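Long-range contacts in endonuclease and methylase LlaGI (Lactococcus lactis, PDB 5FFJ), which probably recognises and methylates DNA and, in its complete form, cuts it, as a Type ISP restriction-modification enzyme with a helicase-like ATPase: residues 1089-1094 and 1109-1114; 1102-1107 and 1124-1129. All coordinates share one frame; numbering follows the deposited sequence.

In the fold
Both interactions belong to the Type ISP C-terminal specificity domain. They involve helix 1074-1096, helix 1122-1129 and the connection between these two helices. Interaction 1 sets the later part of the connection against the first helix. Interaction 2 sets its earlier part against the second helix. The segments therefore alternate along the chain. The two centres are about 10 Å apart. The contacts touch directly, with Tyr1110 CD1 3.9 Å from Leu1102 CD2. Interaction 2 is buried and reaches a phosphate of DC3 of chain B, on the bound DNA. Interaction 1 is nearer the surface, with its nearest atom about 11 Å from the nucleic acid.

Interaction 1 of 2, residues 1089-1094 and 1109-1114; sequences NLEVDR and DYVTND
Glu1091 starts with CG anti to the carbonyl carbon (chi1 -62°) and then bends at chi2 (-64°). The bend carries its carboxylate off helix 1074-1096 and onto the loop at Val1111 and Thr1112. One turn on, Arg1094 has CG anti to the backbone N (chi1 178°), and its chain bends at chi3. Its guanidinium thereby comes back beside Glu1091. Glu1091 OE1 stands 4.0 Å above the Arg1094 guanidinium plane, over its centre. The opposite charges are likely to attract each other.

The carboxylate makes most of the contact with the loop. The OE1 branch points at the backbone and lies 3.6 Å from Val1111 CA. The OE2 branch meets the Thr1112 side chain, 3.4 Å from CB and 3.7 Å from CG2. The Glu1091 and Thr1112 side chains cross at about a right angle. The methyl CG2 sits between the backbone N and carbonyl carbon of Thr1112, so it lies beside the carboxylate. Thr1112 OG1 is anti to the backbone N instead. It accepts a weak hydrogen bond from Asp1114 N at 3.4 Å, in the pattern of an ST turn.

This is an irregular loop laid back along the preceding helix, within the specificity domain. Ile1118 touches Glu1091, and Trp1120 touches Val1111, so the following part of the loop packs here too. On another side of the helix, Asp1093 forms a salt bridge with Lys1133.

Arg1094 meets the loop with its aliphatic part. Its CD lies 3.9 Å from Tyr1110 O, and that carbonyl approaches the guanidinium obliquely. The Tyr1110 ring leads away from the helix.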
ATOM      1  N   ASN A1089      20.924  18.301 -12.384  1.00 60.68           N
ATOM      2  CA  ASN A1089      21.395  19.644 -12.697  1.00 59.00           C
ATOM      3  C   ASN A1089      20.364  20.445 -13.487  1.00 70.16           C
ATOM      4  O   ASN A1089      20.455  21.670 -13.566  1.00 79.26           O
ATOM      5  CB  ASN A1089      22.713  19.580 -13.473  1.00 64.58           C
ATOM      6  CG  ASN A1089      23.873  19.115 -12.613  1.00 66.41           C
ATOM      7  OD1 ASN A1089      23.847  19.247 -11.390  1.00 72.56           O
ATOM      8  ND2 ASN A1089      24.903  18.572 -13.251  1.00 65.44           N
ATOM      9  N   LEU A1090      19.387  19.756 -14.070  1.00 70.94           N
ATOM     10  CA  LEU A1090      18.292  20.431 -14.758  1.00 72.05           C
ATOM     11  C   LEU A1090      17.268  20.948 -13.753  1.00 70.98           C
ATOM     12  O   LEU A1090      16.767  22.066 -13.884  1.00 79.88           O
ATOM     13  CB  LEU A1090      17.609  19.495 -15.759  1.00 67.17           C
ATOM     14  CG  LEU A1090      18.342  19.173 -17.066  1.00 75.87           C
ATOM     15  CD1 LEU A1090      17.419  18.388 -17.989  1.00 73.62           C
ATOM     16  CD2 LEU A1090      18.851  20.427 -17.763  1.00 73.00           C
ATOM     17  N   GLU A1091      16.954  20.127 -12.754  1.00 69.02           N
ATOM     18  CA  GLU A1091      16.050  20.541 -11.689  1.00 70.99           C
ATOM     19  C   GLU A1091      16.612  21.780 -11.003  1.00 76.07           C
ATOM     20  O   GLU A1091      15.870  22.691 -10.646  1.00 80.62           O
ATOM     21  CB  GLU A1091      15.845  19.417 -10.670  1.00 68.81           C
ATOM     22  CG  GLU A1091      15.207  18.157 -11.238  1.00 77.22           C
ATOM     23  CD  GLU A1091      13.795  18.380 -11.746  1.00 86.90           C
ATOM     24  OE1 GLU A1091      13.061  19.193 -11.145  1.00 83.04           O
ATOM     25  OE2 GLU A1091      13.421  17.740 -12.752  1.00 90.15           O
ATOM     26  N   VAL A1092      17.929  21.813 -10.839  1.00 73.80           N
ATOM     27  CA  VAL A1092      18.598  22.955 -10.227  1.00 75.92           C
ATOM     28  C   VAL A1092      18.467  24.196 -11.107  1.00 87.27           C
ATOM     29  O   VAL A1092      18.150  25.281 -10.616  1.00 93.67           O
ATOM     30  CB  VAL A1092      20.089  22.650  -9.968  1.00 67.15           C
ATOM     31  CG1 VAL A1092      20.894  23.933  -9.764  1.00 76.12           C
ATOM     32  CG2 VAL A1092      20.232  21.734  -8.761  1.00 60.93           C
ATOM     33  N   ASP A1093      18.718  24.033 -12.404  1.00 82.11           N
ATOM     34  CA  ASP A1093      18.573  25.127 -13.358  1.00 78.92           C
ATOM     35  C   ASP A1093      17.147  25.670 -13.336  1.00 74.32           C
ATOM     36  O   ASP A1093      16.931  26.873 -13.492  1.00 84.09           O
ATOM     37  CB  ASP A1093      18.939  24.668 -14.775  1.00 75.42           C
ATOM     38  CG  ASP A1093      20.440  24.647 -15.019  1.00 82.44           C
ATOM     39  OD1 ASP A1093      21.161  25.485 -14.438  1.00 82.99           O
ATOM     40  OD2 ASP A1093      20.898  23.793 -15.807  1.00 92.31           O
ATOM     41  N   ARG A1094      16.177  24.780 -13.143  1.00 67.22           N
ATOM     42  CA  ARG A1094      14.783  25.192 -13.019  1.00 81.85           C
ATOM     43  C   ARG A1094      14.602  26.048 -11.769  1.00 88.11           C
ATOM     44  O   ARG A1094      13.974  27.105 -11.820  1.00 97.72           O
ATOM     45  CB  ARG A1094      13.851  23.977 -12.967  1.00 85.79           C
ATOM     46  CG  ARG A1094      12.377  24.337 -12.795  1.00 91.11           C
ATOM     47  CD  ARG A1094      11.529  23.121 -12.480  1.00103.26           C
ATOM     48  NE  ARG A1094      11.483  22.172 -13.588  1.00 98.47           N
ATOM     49  CZ  ARG A1094      10.587  21.196 -13.697  1.00108.61           C
ATOM     50  NH1 ARG A1094       9.652  21.039 -12.769  1.00109.11           N
ATOM     51  NH2 ARG A1094      10.623  20.379 -14.740  1.00102.94           N
ATOM     52  N   ASP A1109       7.909  20.404  -3.778  1.00 89.76           N
ATOM     53  CA  ASP A1109       6.825  20.900  -4.618  1.00 84.57           C
ATOM     54  C   ASP A1109       7.320  21.451  -5.955  1.00 81.78           C
ATOM     55  O   ASP A1109       6.541  21.592  -6.899  1.00 91.63           O
ATOM     56  CB  ASP A1109       6.046  21.982  -3.871  1.00 91.03           C
ATOM     57  CG  ASP A1109       5.559  21.513  -2.514  1.00 93.65           C
ATOM     58  OD1 ASP A1109       5.104  20.352  -2.412  1.00 89.02           O
ATOM     59  OD2 ASP A1109       5.639  22.300  -1.546  1.00 97.17           O
ATOM     60  N   TYR A1110       8.616  21.745  -6.030  1.00 80.14           N
ATOM     61  CA  TYR A1110       9.202  22.370  -7.212  1.00 80.60           C
ATOM     62  C   TYR A1110      10.141  21.426  -7.968  1.00 82.14           C
ATOM     63  O   TYR A1110      10.899  21.864  -8.836  1.00 90.87           O
ATOM     64  CB  TYR A1110       9.961  23.637  -6.809  1.00 85.75           C
ATOM     65  CG  TYR A1110       9.161  24.566  -5.924  1.00 93.92           C
ATOM     66  CD1 TYR A1110       9.120  24.380  -4.549  1.00 95.56           C
ATOM     67  CD2 TYR A1110       8.448  25.629  -6.463  1.00 80.88           C
ATOM     68  CE1 TYR A1110       8.390  25.222  -3.735  1.00 90.62           C
ATOM     69  CE2 TYR A1110       7.716  26.479  -5.658  1.00 87.73           C
ATOM     70  CZ  TYR A1110       7.690  26.271  -4.294  1.00 88.27           C
ATOM     71  OH  TYR A1110       6.962  27.113  -3.486  1.00 90.28           O
ATOM     72  N   VAL A1111      10.089  20.136  -7.638  1.00 83.21           N
ATOM     73  CA  VAL A1111      10.967  19.147  -8.266  1.00 85.64           C
ATOM     74  C   VAL A1111      10.199  17.925  -8.783  1.00 80.99           C
ATOM     75  O   VAL A1111       9.006  17.772  -8.523  1.00 86.00           O
ATOM     76  CB  VAL A1111      12.069  18.687  -7.293  1.00 83.28           C
ATOM     77  CG1 VAL A1111      12.976  19.853  -6.951  1.00 68.68           C
ATOM     78  CG2 VAL A1111      11.470  18.099  -6.029  1.00 89.63           C
ATOM     79  N   THR A1112      10.908  17.057  -9.500  1.00 68.68           N
ATOM     80  CA  THR A1112      10.288  16.073 -10.394  1.00 81.24           C
ATOM     81  C   THR A1112       9.546  14.884  -9.760  1.00 83.61           C
ATOM     82  O   THR A1112       8.525  14.445 -10.290  1.00 89.89           O
ATOM     83  CB  THR A1112      11.343  15.470 -11.344  1.00 84.89           C
ATOM     84  OG1 THR A1112      10.732  14.438 -12.126  1.00 73.57           O
ATOM     85  CG2 THR A1112      12.530  14.886 -10.570  1.00 80.27           C
ATOM     86  N   ASN A1113      10.099  14.336  -8.680  1.00 71.80           N
ATOM     87  CA  ASN A1113       9.554  13.177  -7.951  1.00 71.27           C
ATOM     88  C   ASN A1113       9.447  11.886  -8.785  1.00 68.76           C
ATOM     89  O   ASN A1113       9.031  10.850  -8.267  1.00 69.59           O
ATOM     90  CB  ASN A1113       8.187  13.538  -7.294  1.00 80.12           C
ATOM     91  CG  ASN A1113       6.980  13.418  -8.232  1.00 74.90           C
ATOM     92  OD1 ASN A1113       6.729  12.376  -8.834  1.00 77.49           O
ATOM     93  ND2 ASN A1113       6.197  14.494  -8.309  1.00 96.71           N
ATOM     94  N   ASP A1114       9.877  11.927 -10.045  1.00 72.26           N
ATOM     95  CA  ASP A1114       9.845  10.739 -10.901  1.00 75.21           C
ATOM     96  C   ASP A1114      11.090   9.891 -10.661  1.00 78.47           C
ATOM     97  O   ASP A1114      12.211  10.332 -10.914  1.00 77.33           O
ATOM     98  CB  ASP A1114       9.739  11.135 -12.377  1.00 78.31           C
ATOM     99  CG  ASP A1114       9.730   9.934 -13.307  1.00 80.31           C
ATOM    100  OD1 ASP A1114       9.294   8.844 -12.878  1.00 80.91           O
ATOM    101  OD2 ASP A1114      10.153  10.082 -14.473  1.00 71.56           O
TER

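Interaction 2 of 2, residues 1102-1107 and 1124-1129; sequences LNDKTV and LKQRAA. With nucleotides of chain B.
Asp1104 lies obliquely across Gln1126, with Asp1104 CG 3.5 Å from Gln1126 CG. Its OD1 branch also rests on Ala1129 CB at 3.5 Å. The OD2 branch turns to the DNA, 3.1 Å from OP2 of DC3 of chain B. Both groups would normally be negative, so this approach may be unfavourable unless a proton or cation lies between them. An alanine here removes the carboxylate and would probably loosen the packing of the loop on Gln1126 and Ala1129.

Beside this, Ala1129 CB sits 3.4 Å from Asn1103 C. Leu1102 CB covers Ala1129 O, and Asp1104 O lies over Lys1125 CB. Val1107 CG2 packs on Ala1128 CB at 4.3 Å.

Further out, a backbone bond from Val1107 N to Asn1103 O holds the loop turned. On the helix, Lys1125 O accepts from both Ala1128 N and Ala1129 N. The Lys1125 amine leads away to a salt bridge with Asp866. Leu1095 of helix 1074-1096 touches Leu1102 and Val1107. The result is a loop packed on a short helix at the DNA backbone, within the Type ISP specificity domain.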
ATOM      1  N   LEU A1102      14.167  28.627  -0.629  1.00101.60           N
ATOM      2  CA  LEU A1102      13.948  27.184  -0.667  1.00 97.62           C
ATOM      3  C   LEU A1102      14.551  26.476   0.547  1.00 89.71           C
ATOM      4  O   LEU A1102      15.520  26.949   1.143  1.00 79.62           O
ATOM      5  CB  LEU A1102      14.527  26.590  -1.958  1.00 94.23           C
ATOM      6  CG  LEU A1102      13.688  26.728  -3.232  1.00 88.03           C
ATOM      7  CD1 LEU A1102      14.447  26.135  -4.412  1.00 87.96           C
ATOM      8  CD2 LEU A1102      12.329  26.053  -3.064  1.00 81.13           C
ATOM      9  N   ASN A1103      13.964  25.334   0.894  1.00 92.12           N
ATOM     10  CA  ASN A1103      14.351  24.580   2.080  1.00 87.07           C
ATOM     11  C   ASN A1103      14.410  23.085   1.750  1.00 87.12           C
ATOM     12  O   ASN A1103      13.845  22.635   0.753  1.00 93.07           O
ATOM     13  CB  ASN A1103      13.373  24.904   3.227  1.00 84.05           C
ATOM     14  CG  ASN A1103      13.334  23.846   4.317  1.00101.20           C
ATOM     15  OD1 ASN A1103      14.348  23.239   4.663  1.00106.79           O
ATOM     16  ND2 ASN A1103      12.144  23.639   4.882  1.00 93.51           N
ATOM     17  N   ASP A1104      15.135  22.335   2.573  1.00 90.71           N
ATOM     18  CA  ASP A1104      15.428  20.923   2.319  1.00 90.84           C
ATOM     19  C   ASP A1104      14.190  20.040   2.162  1.00 90.58           C
ATOM     20  O   ASP A1104      14.301  18.893   1.729  1.00 91.19           O
ATOM     21  CB  ASP A1104      16.294  20.369   3.451  1.00 86.29           C
ATOM     22  CG  ASP A1104      17.376  21.343   3.887  1.00 97.02           C
ATOM     23  OD1 ASP A1104      17.918  22.063   3.017  1.00 91.30           O
ATOM     24  OD2 ASP A1104      17.679  21.398   5.099  1.00 88.07           O
ATOM     25  N   LYS A1105      13.020  20.569   2.511  1.00 94.13           N
ATOM     26  CA  LYS A1105      11.776  19.811   2.408  1.00 85.91           C
ATOM     27  C   LYS A1105      10.752  20.493   1.502  1.00 82.29           C
ATOM     28  O   LYS A1105      10.015  19.828   0.775  1.00 86.61           O
ATOM     29  CB  LYS A1105      11.173  19.597   3.794  1.00 91.88           C
ATOM     30  CG  LYS A1105      10.812  20.883   4.517  1.00 80.00           C
ATOM     31  N   THR A1106      10.706  21.819   1.554  1.00 85.50           N
ATOM     32  CA  THR A1106       9.759  22.582   0.748  1.00 88.86           C
ATOM     33  C   THR A1106      10.064  22.457  -0.742  1.00 88.36           C
ATOM     34  O   THR A1106       9.193  22.685  -1.583  1.00 87.51           O
ATOM     35  CB  THR A1106       9.769  24.072   1.131  1.00 90.82           C
ATOM     36  OG1 THR A1106      11.059  24.630   0.855  1.00 90.24           O
ATOM     37  CG2 THR A1106       9.444  24.247   2.609  1.00 81.91           C
ATOM     38  N   VAL A1107      11.302  22.093  -1.060  1.00 89.62           N
ATOM     39  CA  VAL A1107      11.751  21.987  -2.444  1.00 78.36           C
ATOM     40  C   VAL A1107      10.989  20.909  -3.219  1.00 77.89           C
ATOM     41  O   VAL A1107      10.937  20.938  -4.448  1.00 79.72           O
ATOM     42  CB  VAL A1107      13.264  21.685  -2.500  1.00 75.36           C
ATOM     43  CG1 VAL A1107      13.561  20.323  -1.893  1.00 75.17           C
ATOM     44  CG2 VAL A1107      13.785  21.768  -3.927  1.00 76.20           C
ATOM     45  N   LEU A1124      20.468  14.977  -0.757  1.00 59.23           N
ATOM     46  CA  LEU A1124      20.390  15.464  -2.131  1.00 67.57           C
ATOM     47  C   LEU A1124      19.357  16.579  -2.245  1.00 69.69           C
ATOM     48  O   LEU A1124      19.523  17.507  -3.037  1.00 62.48           O
ATOM     49  CB  LEU A1124      20.048  14.328  -3.098  1.00 66.41           C
ATOM     50  CG  LEU A1124      20.243  14.671  -4.579  1.00 60.78           C
ATOM     51  CD1 LEU A1124      21.718  14.812  -4.908  1.00 49.87           C
ATOM     52  CD2 LEU A1124      19.604  13.627  -5.472  1.00 61.19           C
ATOM     53  N   LYS A1125      18.294  16.487  -1.451  1.00 71.64           N
ATOM     54  CA  LYS A1125      17.288  17.543  -1.405  1.00 59.65           C
ATOM     55  C   LYS A1125      17.885  18.815  -0.818  1.00 60.77           C
ATOM     56  O   LYS A1125      17.602  19.916  -1.287  1.00 55.39           O
ATOM     57  CB  LYS A1125      16.072  17.114  -0.581  1.00 56.63           C
ATOM     58  CG  LYS A1125      15.245  15.999  -1.194  1.00 60.16           C
ATOM     59  CD  LYS A1125      13.977  15.760  -0.388  1.00 60.10           C
ATOM     60  CE  LYS A1125      13.328  14.442  -0.752  1.00 70.14           C
ATOM     61  NZ  LYS A1125      11.844  14.527  -0.777  1.00 82.53           N
ATOM     62  N   GLN A1126      18.707  18.655   0.216  1.00 57.73           N
ATOM     63  CA  GLN A1126      19.345  19.790   0.872  1.00 62.91           C
ATOM     64  C   GLN A1126      20.175  20.593  -0.120  1.00 64.96           C
ATOM     65  O   GLN A1126      20.204  21.823  -0.073  1.00 76.38           O
ATOM     66  CB  GLN A1126      20.232  19.319   2.027  1.00 58.82           C
ATOM     67  CG  GLN A1126      19.479  18.660   3.167  1.00 50.72           C
ATOM     68  CD  GLN A1126      20.399  17.976   4.156  1.00 67.36           C
ATOM     69  OE1 GLN A1126      21.613  17.907   3.954  1.00 74.24           O
ATOM     70  NE2 GLN A1126      19.824  17.464   5.235  1.00 68.24           N
ATOM     71  N   ARG A1127      20.849  19.885  -1.019  1.00 64.70           N
ATOM     72  CA  ARG A1127      21.705  20.516  -2.017  1.00 71.21           C
ATOM     73  C   ARG A1127      20.883  21.076  -3.174  1.00 68.65           C
ATOM     74  O   ARG A1127      21.389  21.846  -3.989  1.00 77.07           O
ATOM     75  CB  ARG A1127      22.733  19.516  -2.541  1.00 71.92           C
ATOM     76  CG  ARG A1127      23.546  18.831  -1.452  1.00 81.04           C
ATOM     77  CD  ARG A1127      24.385  17.710  -2.026  1.00 79.78           C
ATOM     78  NE  ARG A1127      24.611  16.636  -1.064  1.00 78.51           N
ATOM     79  CZ  ARG A1127      25.651  16.561  -0.239  1.00 80.40           C
ATOM     80  NH1 ARG A1127      26.592  17.498  -0.241  1.00 82.24           N
ATOM     81  NH2 ARG A1127      25.752  15.536   0.594  1.00 90.63           N
ATOM     82  N   ALA A1128      19.618  20.671  -3.246  1.00 66.30           N
ATOM     83  CA  ALA A1128      18.687  21.221  -4.224  1.00 62.55           C
ATOM     84  C   ALA A1128      17.960  22.429  -3.640  1.00 67.70           C
ATOM     85  O   ALA A1128      17.461  23.275  -4.377  1.00 66.65           O
ATOM     86  CB  ALA A1128      17.693  20.165  -4.665  1.00 62.08           C
ATOM     87  N   ALA A1129      17.903  22.506  -2.314  1.00 71.16           N
ATOM     88  CA  ALA A1129      17.356  23.680  -1.645  1.00 77.60           C
ATOM     89  C   ALA A1129      18.283  24.856  -1.908  1.00 78.48           C
ATOM     90  O   ALA A1129      17.838  25.965  -2.203  1.00 90.28           O
ATOM     91  CB  ALA A1129      17.200  23.434  -0.161  1.00 80.51           C
TER
ATOM     92  P    DC B   3      21.662  22.672   5.257  1.00 61.36           P
ATOM     93  OP1  DC B   3      21.673  22.843   3.786  1.00 74.34           O
ATOM     94  OP2  DC B   3      20.602  21.849   5.883  1.00 66.22           O
ATOM     95  O5'  DC B   3      23.084  22.099   5.707  1.00 55.29           O
ATOM     96  C5'  DC B   3      24.253  22.879   5.474  1.00 50.77           C
ATOM     97  C4'  DC B   3      25.500  22.139   5.915  1.00 43.72           C
ATOM     98  O4'  DC B   3      25.544  22.085   7.375  1.00 53.19           O
ATOM     99  C3'  DC B   3      25.582  20.694   5.433  1.00 65.42           C
ATOM    100  O3'  DC B   3      26.909  20.371   5.009  1.00 59.94           O
ATOM    101  C2'  DC B   3      25.140  19.893   6.653  1.00 69.99           C
ATOM    102  C1'  DC B   3      25.640  20.744   7.813  1.00 52.50           C
ATOM    103  N1   DC B   3      24.835  20.583   9.090  1.00 43.99           N
ATOM    104  C2   DC B   3      25.451  20.118  10.267  1.00 50.42           C
ATOM    105  O2   DC B   3      26.658  19.845  10.256  1.00 60.68           O
ATOM    106  N3   DC B   3      24.700  19.983  11.395  1.00 44.60           N
ATOM    107  C4   DC B   3      23.400  20.290  11.376  1.00 51.27           C
ATOM    108  N4   DC B   3      22.696  20.141  12.509  1.00 47.99           N
ATOM    109  C5   DC B   3      22.759  20.760  10.193  1.00 39.59           C
ATOM    110  C6   DC B   3      23.506  20.889   9.089  1.00 50.35           C
TER